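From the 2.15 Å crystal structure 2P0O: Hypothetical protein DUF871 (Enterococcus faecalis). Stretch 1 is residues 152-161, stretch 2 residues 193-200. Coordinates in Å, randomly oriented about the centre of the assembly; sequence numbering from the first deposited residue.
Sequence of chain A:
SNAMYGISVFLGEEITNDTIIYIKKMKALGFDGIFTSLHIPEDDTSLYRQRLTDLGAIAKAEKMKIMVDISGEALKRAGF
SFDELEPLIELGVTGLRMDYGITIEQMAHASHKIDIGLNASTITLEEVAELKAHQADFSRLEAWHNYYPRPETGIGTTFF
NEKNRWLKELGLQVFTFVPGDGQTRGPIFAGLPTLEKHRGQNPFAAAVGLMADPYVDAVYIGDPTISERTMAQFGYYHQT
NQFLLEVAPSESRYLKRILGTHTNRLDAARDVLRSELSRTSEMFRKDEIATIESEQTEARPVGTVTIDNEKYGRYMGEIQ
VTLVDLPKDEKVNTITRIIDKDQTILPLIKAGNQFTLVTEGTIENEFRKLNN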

# COMPACT_ATOMS: atom_id res chain seq x y z
N GLU A 152 7.10 3.89 -17.12
CA GLU A 152 7.12 2.87 -18.18
C GLU A 152 8.14 1.78 -17.94
O GLU A 152 8.29 0.90 -18.77
CB GLU A 152 7.29 3.48 -19.57
CG GLU A 152 6.19 4.47 -19.93
CD GLU A 152 6.58 5.42 -21.02
OE1 GLU A 152 7.79 5.52 -21.37
OE2 GLU A 152 5.66 6.08 -21.57
N THR A 153 8.79 1.77 -16.77
CA THR A 153 9.85 0.80 -16.52
C THR A 153 9.51 -0.20 -15.37
O THR A 153 10.28 -1.13 -15.09
CB THR A 153 11.21 1.51 -16.24
OG1 THR A 153 11.12 2.23 -14.99
CG2 THR A 153 11.60 2.45 -17.37
N GLY A 154 8.36 -0.02 -14.72
CA GLY A 154 7.90 -0.94 -13.68
C GLY A 154 7.56 -2.31 -14.27
O GLY A 154 7.31 -2.46 -15.49
N ILE A 155 7.55 -3.31 -13.38
CA ILE A 155 7.36 -4.68 -13.78
C ILE A 155 5.89 -4.96 -14.01
O ILE A 155 5.03 -4.18 -13.58
CB ILE A 155 7.95 -5.64 -12.72
CG1 ILE A 155 7.09 -5.68 -11.47
CG2 ILE A 155 9.39 -5.22 -12.35
CD1 ILE A 155 7.72 -6.57 -10.32
N GLY A 156 5.62 -6.05 -14.73
CA GLY A 156 4.26 -6.47 -15.06
C GLY A 156 3.73 -7.49 -14.07
O GLY A 156 4.51 -8.13 -13.35
N THR A 157 2.41 -7.63 -14.04
CA THR A 157 1.75 -8.48 -13.02
C THR A 157 2.17 -9.95 -13.12
O THR A 157 2.41 -10.63 -12.11
CB THR A 157 0.22 -8.32 -13.10
OG1 THR A 157 -0.12 -7.00 -12.68
CG2 THR A 157 -0.51 -9.35 -12.20
N THR A 158 2.28 -10.42 -14.36
CA THR A 158 2.61 -11.81 -14.69
C THR A 158 3.99 -12.21 -14.18
O THR A 158 4.13 -13.24 -13.49
CB THR A 158 2.50 -12.03 -16.25
OG1 THR A 158 1.14 -11.86 -16.65
CG2 THR A 158 2.99 -13.41 -16.71
N PHE A 159 5.00 -11.44 -14.57
CA PHE A 159 6.37 -11.64 -14.13
C PHE A 159 6.45 -11.56 -12.61
O PHE A 159 7.11 -12.37 -11.97
CB PHE A 159 7.28 -10.57 -14.75
CG PHE A 159 8.65 -10.45 -14.10
CD1 PHE A 159 8.84 -9.65 -12.98
CD2 PHE A 159 9.75 -11.12 -14.64
CE1 PHE A 159 10.12 -9.51 -12.37
CE2 PHE A 159 11.02 -11.00 -14.06
CZ PHE A 159 11.21 -10.20 -12.92
N PHE A 160 5.79 -10.56 -12.04
CA PHE A 160 5.71 -10.35 -10.60
C PHE A 160 5.11 -11.58 -9.92
O PHE A 160 5.70 -12.11 -8.98
CB PHE A 160 4.88 -9.10 -10.37
CG PHE A 160 4.62 -8.73 -8.91
CD1 PHE A 160 5.59 -8.08 -8.15
CD2 PHE A 160 3.36 -8.94 -8.34
CE1 PHE A 160 5.34 -7.66 -6.84
CE2 PHE A 160 3.09 -8.53 -7.02
CZ PHE A 160 4.08 -7.89 -6.27
N ASN A 161 3.96 -12.06 -10.43
CA ASN A 161 3.28 -13.21 -9.84
C ASN A 161 4.14 -14.45 -9.97
O ASN A 161 4.28 -15.24 -9.04
CB ASN A 161 1.95 -13.47 -10.54
CG ASN A 161 0.87 -12.53 -10.09
OD1 ASN A 161 1.05 -11.75 -9.15
ND2 ASN A 161 -0.28 -12.60 -10.74
N PRO A 193 6.71 3.25 -7.88
CA PRO A 193 6.01 1.99 -7.79
C PRO A 193 6.96 0.83 -8.09
O PRO A 193 7.99 1.02 -8.72
CB PRO A 193 4.98 2.10 -8.93
CG PRO A 193 5.74 2.87 -9.99
CD PRO A 193 6.59 3.86 -9.22
N THR A 194 6.59 -0.36 -7.65
CA THR A 194 7.13 -1.59 -8.21
C THR A 194 6.41 -1.97 -9.51
O THR A 194 7.07 -2.26 -10.49
CB THR A 194 7.02 -2.74 -7.18
OG1 THR A 194 7.86 -2.46 -6.07
CG2 THR A 194 7.40 -4.07 -7.77
N LEU A 195 5.08 -2.02 -9.50
CA LEU A 195 4.32 -2.47 -10.65
C LEU A 195 3.93 -1.26 -11.45
O LEU A 195 3.43 -0.28 -10.88
CB LEU A 195 3.06 -3.22 -10.23
CG LEU A 195 3.30 -4.65 -9.66
CD1 LEU A 195 2.32 -4.96 -8.57
CD2 LEU A 195 3.22 -5.72 -10.71
N GLU A 196 4.17 -1.31 -12.75
CA GLU A 196 3.85 -0.15 -13.59
C GLU A 196 2.36 0.21 -13.56
O GLU A 196 2.02 1.36 -13.74
CB GLU A 196 4.29 -0.37 -15.03
CG GLU A 196 4.39 0.95 -15.90
CD GLU A 196 5.22 2.05 -15.24
OE1 GLU A 196 6.17 1.75 -14.45
OE2 GLU A 196 4.91 3.23 -15.49
N LYS A 197 1.47 -0.79 -13.40
CA LYS A 197 0.04 -0.49 -13.36
C LYS A 197 -0.33 0.41 -12.16
O LYS A 197 -1.42 0.96 -12.11
CB LYS A 197 -0.79 -1.78 -13.34
CG LYS A 197 -0.61 -2.57 -12.03
CD LYS A 197 -1.60 -3.77 -11.96
CE LYS A 197 -1.27 -4.59 -10.71
NZ LYS A 197 -2.12 -5.79 -10.60
N HIS A 198 0.57 0.57 -11.20
CA HIS A 198 0.30 1.44 -10.08
C HIS A 198 0.73 2.88 -10.29
O HIS A 198 0.53 3.71 -9.41
CB HIS A 198 0.90 0.87 -8.81
CG HIS A 198 0.18 -0.36 -8.33
ND1 HIS A 198 0.77 -1.29 -7.51
CD2 HIS A 198 -1.08 -0.80 -8.56
CE1 HIS A 198 -0.10 -2.26 -7.24
NE2 HIS A 198 -1.22 -1.99 -7.89
N ARG A 199 1.32 3.16 -11.45
CA ARG A 199 1.87 4.47 -11.75
C ARG A 199 0.74 5.50 -11.70
O ARG A 199 -0.23 5.39 -12.45
CB ARG A 199 2.56 4.46 -13.13
CG ARG A 199 3.06 5.86 -13.63
CD ARG A 199 4.47 6.17 -13.17
NE ARG A 199 5.41 5.06 -13.38
CZ ARG A 199 6.55 4.91 -12.71
NH1 ARG A 199 6.93 5.80 -11.79
NH2 ARG A 199 7.34 3.88 -13.01
N GLY A 200 0.91 6.49 -10.83
CA GLY A 200 -0.06 7.56 -10.68
C GLY A 200 -1.39 7.09 -10.11
O GLY A 200 -2.39 7.81 -10.24
O HOH W 1 2.16 -3.59 -13.76

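Residues 152-161 and 193-200 meet through a single backbone bridge, a carboxylate clamp and a small apolar cluster, burying 487 Å² in all. At the bridge, Ile 155 N donates to Thr 194 O (3.1 Å) and Ile 155 O accepts from Glu 196 N (3.1 Å); a water links the same Ile 155 O (2.9 Å) to Lys 197 N (2.9 Å). Glu 196 points toward the loop, and its t, p conformation brings both carboxylate oxygens to backbone amides: OE2 takes Glu 152 N and OE1 takes Gly 154 N, each at 2.8 Å. Arg 199, folded t, p, p, holds that carboxylate from its own stretch, with NE to OE2 and NH2 to OE1 of Glu 196 both 2.8 Å. Gly 154 suits this tight spot: an ideal CB would lie 2.6 Å from Glu 196 OE1. Buried Leu 195 (chi1 m, chi2 145°, between wells) starts away, but its branched apolar end turns back, placing CD1 over the face of the buried Phe 160 ring (chi1 t), 4.0 Å from the centroid, and CD2 3.9 Å from Ile 155 CG1. Ile 155 (p, t) extends CD1 to within 3.6 Å of Thr 194 CG2. The p, t, t, t chain of exposed Lys 197 carries NZ to hydrogen-bond Thr 157 OG1 (3.1 Å) at the helix start.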